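Local coordinates for cobalamin biosynthesis protein CobN (Mycobacterium tuberculosis, PDB 7C6O), which is the large catalytic subunit of cobaltochelatase, which inserts cobalt into the corrin ring of hydrogenobyrinic acid a,c-diamide on the way to cobalamin, at residues 689-694 and 1115-1120; 1097-1102 and 1107-1112. All coordinates share one frame; numbering follows the deposited sequence. Where two conformers were deposited one is given.

Overall arrangement
Both contacts use helix 1111-1123. Interaction 1 packs its residues 1115-1120 against the C-terminal part of helix 675-694. Interaction 2 is the beta hairpin that leads into the same helix. Its strands 1094-1099 and 1107-1110 lie at one end of a mixed sheet, with 1107-1110 as the outermost strand within the chain. Along the chain, interaction 2 is nested inside the large loop that interaction 1 closes. The centres of the two contacts lie about 12 Å apart. The contacts touch where Glu691 and Arg1107 form a long, weak ion pair and where the side chains of Arg1117 and Arg1109 pack. Charged groups thus run from the sheet edge to a helix far away in sequence.

Interaction 1 (689-694 and 1115-1120)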
ATOM      1  N   LEU A 689      -8.806 -28.734 -17.815  1.00 14.53           N
ATOM      2  CA  LEU A 689      -7.842 -29.624 -17.180  1.00 15.83           C
ATOM      3  C   LEU A 689      -6.432 -29.053 -17.259  1.00 17.49           C
ATOM      4  O   LEU A 689      -5.687 -29.077 -16.272  1.00 18.30           O
ATOM      5  CB  LEU A 689      -7.908 -31.006 -17.832  1.00 16.89           C
ATOM      6  CG  LEU A 689      -6.771 -31.985 -17.538  1.00 26.05           C
ATOM      7  CD1 LEU A 689      -6.681 -32.266 -16.054  1.00 29.55           C
ATOM      8  CD2 LEU A 689      -6.974 -33.274 -18.313  1.00 32.09           C
ATOM      9  N   CYS A 690      -6.056 -28.521 -18.424  1.00 20.07           N
ATOM     10  CA  CYS A 690      -4.728 -27.941 -18.588  1.00 21.88           C
ATOM     11  C   CYS A 690      -4.498 -26.801 -17.604  1.00 20.65           C
ATOM     12  O   CYS A 690      -3.429 -26.709 -16.990  1.00 21.69           O
ATOM     13  CB  CYS A 690      -4.548 -27.454 -20.026  1.00 22.56           C
ATOM     14  SG  CYS A 690      -2.945 -26.684 -20.367  1.00 26.29           S
ATOM     15  N   GLU A 691      -5.498 -25.940 -17.418  1.00 17.66           N
ATOM     16  CA  GLU A 691      -5.296 -24.750 -16.598  1.00 18.93           C
ATOM     17  C   GLU A 691      -5.237 -25.085 -15.109  1.00 17.74           C
ATOM     18  O   GLU A 691      -4.426 -24.508 -14.374  1.00 18.83           O
ATOM     19  CB  GLU A 691      -6.387 -23.721 -16.898  1.00 23.76           C
ATOM     20  CG  GLU A 691      -6.210 -23.079 -18.274  1.00 27.41           C
ATOM     21  CD  GLU A 691      -7.177 -21.941 -18.545  1.00 33.70           C
ATOM     22  OE1 GLU A 691      -8.208 -21.851 -17.850  1.00 31.15           O
ATOM     23  OE2 GLU A 691      -6.899 -21.136 -19.461  1.00 35.79           O
ATOM     24  N   ILE A 692      -6.066 -26.020 -14.638  1.00 17.26           N
ATOM     25  CA  ILE A 692      -5.999 -26.364 -13.218  1.00 18.65           C
ATOM     26  C   ILE A 692      -4.791 -27.238 -12.904  1.00 16.98           C
ATOM     27  O   ILE A 692      -4.347 -27.277 -11.748  1.00 16.59           O
ATOM     28  CB  ILE A 692      -7.284 -27.053 -12.727  1.00 24.60           C
ATOM     29  CG1 ILE A 692      -7.482 -28.404 -13.414  1.00 25.54           C
ATOM     30  CG2 ILE A 692      -8.494 -26.145 -12.938  1.00 26.40           C
ATOM     31  CD1 ILE A 692      -8.598 -29.231 -12.803  1.00 27.58           C
ATOM     32  N   LYS A 693      -4.249 -27.941 -13.899  1.00 12.65           N
ATOM     33  CA  LYS A 693      -3.031 -28.716 -13.696  1.00 18.08           C
ATOM     34  C   LYS A 693      -1.797 -27.822 -13.709  1.00 18.30           C
ATOM     35  O   LYS A 693      -0.853 -28.049 -12.944  1.00 15.72           O
ATOM     36  CB  LYS A 693      -2.921 -29.794 -14.777  1.00 20.06           C
ATOM     37  CG  LYS A 693      -1.580 -30.503 -14.837  1.00 26.25           C
ATOM     38  CD  LYS A 693      -1.578 -31.584 -15.912  1.00 24.32           C
ATOM     39  CE  LYS A 693      -0.291 -32.385 -15.880  1.00 25.99           C
ATOM     40  NZ  LYS A 693      -0.300 -33.486 -16.882  1.00 26.72           N
ATOM     41  N   ASP A 694      -1.805 -26.792 -14.555  1.00 16.91           N
ATOM     42  CA  ASP A 694      -0.626 -25.981 -14.826  1.00 18.27           C
ATOM     43  C   ASP A 694      -0.466 -24.802 -13.875  1.00 16.70           C
ATOM     44  O   ASP A 694       0.637 -24.250 -13.778  1.00 19.78           O
ATOM     45  CB  ASP A 694      -0.684 -25.465 -16.269  1.00 18.23           C
ATOM     46  CG  ASP A 694       0.643 -24.925 -16.757  1.00 20.35           C
ATOM     47  OD1 ASP A 694       1.661 -25.637 -16.621  1.00 22.59           O
ATOM     48  OD2 ASP A 694       0.663 -23.797 -17.293  1.00 20.76           O
ATOM     49  N   THR A1115     -14.177 -20.435  -8.250  1.00 10.56           N
ATOM     50  CA  THR A1115     -14.257 -21.114  -6.960  1.00 12.90           C
ATOM     51  C   THR A1115     -13.944 -22.600  -7.104  1.00 13.09           C
ATOM     52  O   THR A1115     -13.140 -23.152  -6.342  1.00 14.12           O
ATOM     53  CB  THR A1115     -15.640 -20.912  -6.337  1.00 15.80           C
ATOM     54  OG1 THR A1115     -15.886 -19.510  -6.155  1.00 14.24           O
ATOM     55  CG2 THR A1115     -15.717 -21.615  -4.982  1.00 16.21           C
ATOM     56  N   THR A1116     -14.559 -23.264  -8.086  1.00 13.72           N
ATOM     57  CA  THR A1116     -14.279 -24.683  -8.290  1.00 11.24           C
ATOM     58  C   THR A1116     -12.846 -24.910  -8.752  1.00 12.07           C
ATOM     59  O   THR A1116     -12.243 -25.928  -8.399  1.00 13.21           O
ATOM     60  CB  THR A1116     -15.262 -25.294  -9.290  1.00 16.90           C
ATOM     61  OG1 THR A1116     -15.154 -24.627 -10.554  1.00 19.65           O
ATOM     62  CG2 THR A1116     -16.685 -25.173  -8.774  1.00 18.99           C
ATOM     63  N   ARG A1117     -12.289 -23.988  -9.544  1.00 13.93           N
ATOM     64  CA  ARG A1117     -10.884 -24.093  -9.928  0.52 14.89           C
ATOM     65  C   ARG A1117      -9.979 -24.034  -8.705  1.00 13.77           C
ATOM     66  O   ARG A1117      -9.081 -24.868  -8.541  1.00 14.16           O
ATOM     67  CB  ARG A1117     -10.521 -22.982 -10.913  0.52 17.27           C
ATOM     68  CG  ARG A1117     -10.894 -23.267 -12.356  0.52 21.05           C
ATOM     69  CD  ARG A1117     -10.786 -22.005 -13.190  0.52 24.16           C
ATOM     70  NE  ARG A1117     -10.985 -22.261 -14.613  0.52 27.88           N
ATOM     71  CZ  ARG A1117     -10.005 -22.287 -15.511  0.52 28.34           C
ATOM     72  NH1 ARG A1117      -8.753 -22.066 -15.136  0.52 26.41           N
ATOM     73  NH2 ARG A1117     -10.276 -22.528 -16.785  0.52 29.06           N
ATOM     74  N   VAL A1118     -10.201 -23.046  -7.836  1.00 12.52           N
ATOM     75  CA  VAL A1118      -9.415 -22.936  -6.608  1.00 11.60           C
ATOM     76  C   VAL A1118      -9.652 -24.149  -5.719  1.00 12.69           C
ATOM     77  O   VAL A1118      -8.721 -24.668  -5.088  1.00 11.23           O
ATOM     78  CB  VAL A1118      -9.751 -21.618  -5.884  1.00 14.59           C
ATOM     79  CG1 VAL A1118      -9.189 -21.612  -4.473  1.00 16.61           C
ATOM     80  CG2 VAL A1118      -9.214 -20.433  -6.676  1.00 16.44           C
ATOM     81  N   PHE A1119     -10.897 -24.635  -5.675  1.00 12.57           N
ATOM     82  CA  PHE A1119     -11.226 -25.779  -4.829  1.00  9.82           C
ATOM     83  C   PHE A1119     -10.425 -27.011  -5.236  1.00 12.88           C
ATOM     84  O   PHE A1119      -9.814 -27.676  -4.392  1.00 13.51           O
ATOM     85  CB  PHE A1119     -12.729 -26.063  -4.899  1.00 13.22           C
ATOM     86  CG  PHE A1119     -13.217 -27.040  -3.860  1.00 12.88           C
ATOM     87  CD1 PHE A1119     -13.506 -26.617  -2.572  1.00 13.52           C
ATOM     88  CD2 PHE A1119     -13.393 -28.378  -4.173  1.00 12.56           C
ATOM     89  CE1 PHE A1119     -13.958 -27.510  -1.617  1.00 15.64           C
ATOM     90  CE2 PHE A1119     -13.848 -29.275  -3.224  1.00 12.81           C
ATOM     91  CZ  PHE A1119     -14.130 -28.841  -1.945  1.00 13.48           C
ATOM     92  N   ARG A1120     -10.399 -27.321  -6.533  1.00 12.73           N
ATOM     93  CA  ARG A1120      -9.715 -28.531  -6.973  1.00 13.54           C
ATOM     94  C   ARG A1120      -8.206 -28.336  -7.072  1.00 11.61           C
ATOM     95  O   ARG A1120      -7.443 -29.236  -6.710  1.00 12.77           O
ATOM     96  CB  ARG A1120     -10.277 -28.996  -8.314  1.00 14.94           C
ATOM     97  CG  ARG A1120     -11.719 -29.462  -8.256  1.00 17.57           C
ATOM     98  CD  ARG A1120     -12.009 -30.348  -9.443  1.00 19.35           C
ATOM     99  NE  ARG A1120     -13.429 -30.627  -9.627  1.00 16.72           N
ATOM    100  CZ  ARG A1120     -14.043 -31.719  -9.189  1.00 16.76           C
ATOM    101  NH1 ARG A1120     -13.367 -32.644  -8.520  1.00 14.24           N
ATOM    102  NH2 ARG A1120     -15.338 -31.884  -9.423  1.00 13.77           N
TER
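Glu691 on helix 675-694 meets Arg1117 on helix 1111-1123, more than 400 residues later in the chain. One carboxylate oxygen, Glu691 OE1, lies at the edge of the Arg1117 guanidinium, near its plane. It forms a salt bridge with the terminal nitrogens NH1 and NH2. The modelled distance from Glu691 OE1 to Arg1117 NH2 is 2.4 Å, which is very short. Arg1117 was also deposited in two conformers, so the fine geometry is doubtful. The bond from Arg1117 NH1 to Glu691 OE1 is weak, at 2.8 Å. In the conformer given, the carboxylate and guanidinium planes are 67° apart and one oxygen takes both nitrogens, unlike a flat two-oxygen pairing.

Nearer the helix backbones the contact is apolar. Ile692 CG2 touches Arg1117 CG at 3.8 Å. The Arg1117 chain is extended from CG to NE, which carries the guanidinium to Glu691. The guanidinium also passes close to the Glu691 stem, with Arg1117 NH1 3.4 Å from Glu691 CB.

Other residues fix the two helices around this pair. Lys693 forms salt bridges with Glu630 and Asp754, and Asp694 with Arg619 and Arg737. On the other helix, Arg1120 turns aside to Asp666 and to the carbonyl of Ala661.

The second oxygen, Glu691 OE2, has a long, weak ion pair with Arg1107. The Glu691 carboxylate is thus near two arginines, which would probably favour its charged form. The contact joins the helices by charge at the side-chain ends and by aliphatic packing nearer the backbones.

Interaction 2 (1097-1102 and 1107-1112); sequences IGDNTR and RTRTLS
Asp1099 OD2 is held by two N-H groups of Arg1109 and by the charge of Arg1107, both on the facing strand of a beta hairpin, strands 1094-1099 and 1107-1110. Arg1109 meets it end-on with both terminal nitrogens. Arg1109 NH1 and NH2 each lie 3.2 Å from Asp1099 OD2, which sits in the guanidinium plane. NH2 is met by the anti lone pair of Asp1099 OD2, while NH1 lies above the carboxylate plane. Arg1107 binds differently. Asp1099 OD2 lies over one face of its guanidinium, 3.1 Å from Arg1107 NH2, so charge alone links them. Arg1064 adds a third salt bridge to the same oxygen, and Arg1109 has a second carboxylate partner in Glu1114.

The other oxygen holds the turn. Asp1099 OD1 accepts from Thr1101 N at 3.0 Å, which makes an Asx turn, and from Thr1101 OG1 at 2.6 Å. With CG anti to the backbone N (chi1 -173°), the Asp1099 carboxylate reaches the arginines, whose side chains leave the same sheet face.

The strands are antiparallel. Ile1097 pairs with Arg1109 and Asp1099 with Arg1107, both as hydrogen-bonded pairs. Gly1098 and Thr1108 form the non-hydrogen-bonded pair between them. The shortest backbone bond runs from Ile1097 N to Arg1109 O, 2.7 Å. Past the strand, Thr1110 is the N-cap of helix 1111-1123, and Leu1111 CD1 packs on Ile1097 CG1.

The Arg1102 guanidinium lies over the opposite face of the Arg1107 group, near its rim and turned 56° from it. Arg1102 NH2 is bonded to the carbonyl of Glu744. Arg1107 NE is held by the carbonyl of Ala1105. In the Arg1107 guanidinium plane, at its edge, one water is hydrogen-bonded to Arg1107 NH2, to Arg1102 N (2.9 Å) and to Asp1099 O (2.8 Å).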
ATOM      1  N   ILE A1097     -14.713 -13.046 -12.435  1.00 16.18           N
ATOM      2  CA  ILE A1097     -13.336 -12.859 -11.991  1.00 14.90           C
ATOM      3  C   ILE A1097     -12.501 -12.534 -13.222  1.00 14.33           C
ATOM      4  O   ILE A1097     -12.463 -13.317 -14.178  1.00 15.79           O
ATOM      5  CB  ILE A1097     -12.791 -14.106 -11.278  1.00 14.59           C
ATOM      6  CG1 ILE A1097     -13.466 -14.296  -9.918  1.00 14.69           C
ATOM      7  CG2 ILE A1097     -11.276 -14.023 -11.131  1.00 15.57           C
ATOM      8  CD1 ILE A1097     -13.123 -13.225  -8.911  1.00 15.03           C
ATOM      9  N   GLY A1098     -11.840 -11.381 -13.207  1.00 12.33           N
ATOM     10  CA  GLY A1098     -10.884 -11.070 -14.252  1.00 12.79           C
ATOM     11  C   GLY A1098      -9.500 -11.551 -13.868  1.00 16.67           C
ATOM     12  O   GLY A1098      -8.956 -11.124 -12.847  1.00 16.75           O
ATOM     13  N   ASP A1099      -8.918 -12.445 -14.662  1.00 15.61           N
ATOM     14  CA  ASP A1099      -7.620 -13.037 -14.349  1.00 14.83           C
ATOM     15  C   ASP A1099      -6.543 -12.235 -15.072  1.00 14.66           C
ATOM     16  O   ASP A1099      -6.317 -12.418 -16.271  1.00 19.20           O
ATOM     17  CB  ASP A1099      -7.588 -14.512 -14.745  1.00 13.86           C
ATOM     18  CG  ASP A1099      -6.319 -15.221 -14.286  1.00 17.13           C
ATOM     19  OD1 ASP A1099      -5.381 -14.548 -13.808  1.00 18.30           O
ATOM     20  OD2 ASP A1099      -6.261 -16.465 -14.404  1.00 16.83           O
ATOM     21  N   ASN A1100      -5.869 -11.350 -14.338  1.00 14.38           N
ATOM     22  CA  ASN A1100      -4.717 -10.625 -14.862  1.00 14.11           C
ATOM     23  C   ASN A1100      -3.433 -11.031 -14.140  1.00 15.97           C
ATOM     24  O   ASN A1100      -2.538 -10.213 -13.922  1.00 15.29           O
ATOM     25  CB  ASN A1100      -4.934  -9.110 -14.802  1.00 13.12           C
ATOM     26  CG  ASN A1100      -5.219  -8.592 -13.396  1.00 14.97           C
ATOM     27  OD1 ASN A1100      -5.800  -9.285 -12.562  1.00 12.64           O
ATOM     28  ND2 ASN A1100      -4.831  -7.342 -13.141  1.00 13.86           N
ATOM     29  N   THR A1101      -3.331 -12.311 -13.766  1.00 16.74           N
ATOM     30  CA  THR A1101      -2.055 -12.833 -13.287  1.00 16.31           C
ATOM     31  C   THR A1101      -1.032 -12.898 -14.412  1.00 19.95           C
ATOM     32  O   THR A1101       0.176 -12.814 -14.159  1.00 22.08           O
ATOM     33  CB  THR A1101      -2.235 -14.221 -12.666  1.00 18.20           C
ATOM     34  OG1 THR A1101      -2.840 -15.106 -13.622  1.00 15.04           O
ATOM     35  CG2 THR A1101      -3.100 -14.145 -11.416  1.00 19.63           C
ATOM     36  N   ARG A1102      -1.495 -13.044 -15.649  1.00 17.01           N
ATOM     37  CA  ARG A1102      -0.639 -13.062 -16.834  1.00 21.57           C
ATOM     38  C   ARG A1102      -1.109 -11.965 -17.777  1.00 23.89           C
ATOM     39  O   ARG A1102      -2.115 -12.143 -18.487  1.00 26.28           O
ATOM     40  CB  ARG A1102      -0.685 -14.427 -17.520  1.00 25.13           C
ATOM     41  CG  ARG A1102      -0.168 -15.566 -16.652  1.00 29.13           C
ATOM     42  CD  ARG A1102      -0.821 -16.897 -17.015  1.00 33.16           C
ATOM     43  NE  ARG A1102      -0.621 -17.254 -18.417  1.00 35.97           N
ATOM     44  CZ  ARG A1102      -1.067 -18.378 -18.971  1.00 36.86           C
ATOM     45  NH1 ARG A1102      -1.739 -19.260 -18.244  1.00 37.74           N
ATOM     46  NH2 ARG A1102      -0.840 -18.622 -20.254  1.00 35.21           N
ATOM     47  N   ARG A1107      -7.834 -13.396 -19.073  1.00 17.32           N
ATOM     48  CA  ARG A1107      -9.015 -14.231 -19.233  1.00 21.14           C
ATOM     49  C   ARG A1107     -10.069 -13.819 -18.215  1.00 22.42           C
ATOM     50  O   ARG A1107      -9.751 -13.284 -17.150  1.00 22.33           O
ATOM     51  CB  ARG A1107      -8.678 -15.721 -19.054  1.00 24.27           C
ATOM     52  CG  ARG A1107      -7.737 -16.287 -20.108  1.00 29.69           C
ATOM     53  CD  ARG A1107      -6.851 -17.371 -19.512  1.00 33.97           C
ATOM     54  NE  ARG A1107      -5.903 -16.814 -18.549  1.00 39.06           N
ATOM     55  CZ  ARG A1107      -5.263 -17.526 -17.624  1.00 38.56           C
ATOM     56  NH1 ARG A1107      -5.473 -18.833 -17.527  1.00 39.82           N
ATOM     57  NH2 ARG A1107      -4.418 -16.929 -16.792  1.00 34.72           N
ATOM     58  N   THR A1108     -11.329 -14.074 -18.555  1.00 18.73           N
ATOM     59  CA  THR A1108     -12.455 -13.818 -17.671  1.00 16.89           C
ATOM     60  C   THR A1108     -13.203 -15.121 -17.433  1.00 22.58           C
ATOM     61  O   THR A1108     -13.434 -15.895 -18.366  1.00 25.55           O
ATOM     62  CB  THR A1108     -13.405 -12.765 -18.267  1.00 20.42           C
ATOM     63  OG1 THR A1108     -12.696 -11.535 -18.457  1.00 20.69           O
ATOM     64  CG2 THR A1108     -14.593 -12.514 -17.345  1.00 18.68           C
ATOM     65  N   ARG A1109     -13.558 -15.372 -16.177  1.00 17.00           N
ATOM     66  CA  ARG A1109     -14.377 -16.523 -15.839  1.00 20.08           C
ATOM     67  C   ARG A1109     -15.387 -16.108 -14.781  1.00 17.36           C
ATOM     68  O   ARG A1109     -15.261 -15.052 -14.156  1.00 17.43           O
ATOM     69  CB  ARG A1109     -13.519 -17.706 -15.360  1.00 22.92           C
ATOM     70  CG  ARG A1109     -12.693 -17.438 -14.120  1.00 23.62           C
ATOM     71  CD  ARG A1109     -11.742 -18.604 -13.852  1.00 27.37           C
ATOM     72  NE  ARG A1109     -10.683 -18.685 -14.853  1.00 26.27           N
ATOM     73  CZ  ARG A1109      -9.454 -18.201 -14.688  1.00 25.27           C
ATOM     74  NH1 ARG A1109      -9.114 -17.606 -13.552  1.00 20.24           N
ATOM     75  NH2 ARG A1109      -8.560 -18.316 -15.660  1.00 27.17           N
ATOM     76  N   THR A1110     -16.411 -16.938 -14.604  1.00 17.35           N
ATOM     77  CA  THR A1110     -17.401 -16.645 -13.581  1.00 17.12           C
ATOM     78  C   THR A1110     -16.827 -16.937 -12.198  1.00 15.71           C
ATOM     79  O   THR A1110     -15.827 -17.647 -12.045  1.00 14.91           O
ATOM     80  CB  THR A1110     -18.679 -17.459 -13.801  1.00 17.53           C
ATOM     81  OG1 THR A1110     -18.419 -18.847 -13.555  1.00 14.83           O
ATOM     82  CG2 THR A1110     -19.190 -17.286 -15.228  1.00 18.34           C
ATOM     83  N   LEU A1111     -17.469 -16.360 -11.180  1.00 13.88           N
ATOM     84  CA  LEU A1111     -17.063 -16.629  -9.804  1.00 13.64           C
ATOM     85  C   LEU A1111     -17.227 -18.105  -9.461  1.00 14.47           C
ATOM     86  O   LEU A1111     -16.396 -18.681  -8.749  1.00 14.83           O
ATOM     87  CB  LEU A1111     -17.868 -15.755  -8.842  1.00 13.83           C
ATOM     88  CG  LEU A1111     -17.615 -15.925  -7.342  1.00 14.28           C
ATOM     89  CD1 LEU A1111     -16.142 -15.724  -7.016  1.00 12.25           C
ATOM     90  CD2 LEU A1111     -18.482 -14.952  -6.554  1.00 11.73           C
ATOM     91  N   SER A1112     -18.291 -18.738  -9.959  1.00 16.22           N
ATOM     92  CA  SER A1112     -18.465 -20.170  -9.723  1.00 19.67           C
ATOM     93  C   SER A1112     -17.326 -20.972 -10.341  1.00 18.38           C
ATOM     94  O   SER A1112     -16.816 -21.916  -9.724  1.00 15.95           O
ATOM     95  CB  SER A1112     -19.808 -20.641 -10.275  1.00 21.55           C
ATOM     96  OG  SER A1112     -19.916 -22.051 -10.170  1.00 25.39           O
TER
HETATM   97  O   HOH W   1      -3.977 -13.896 -16.784  1.00 16.72           O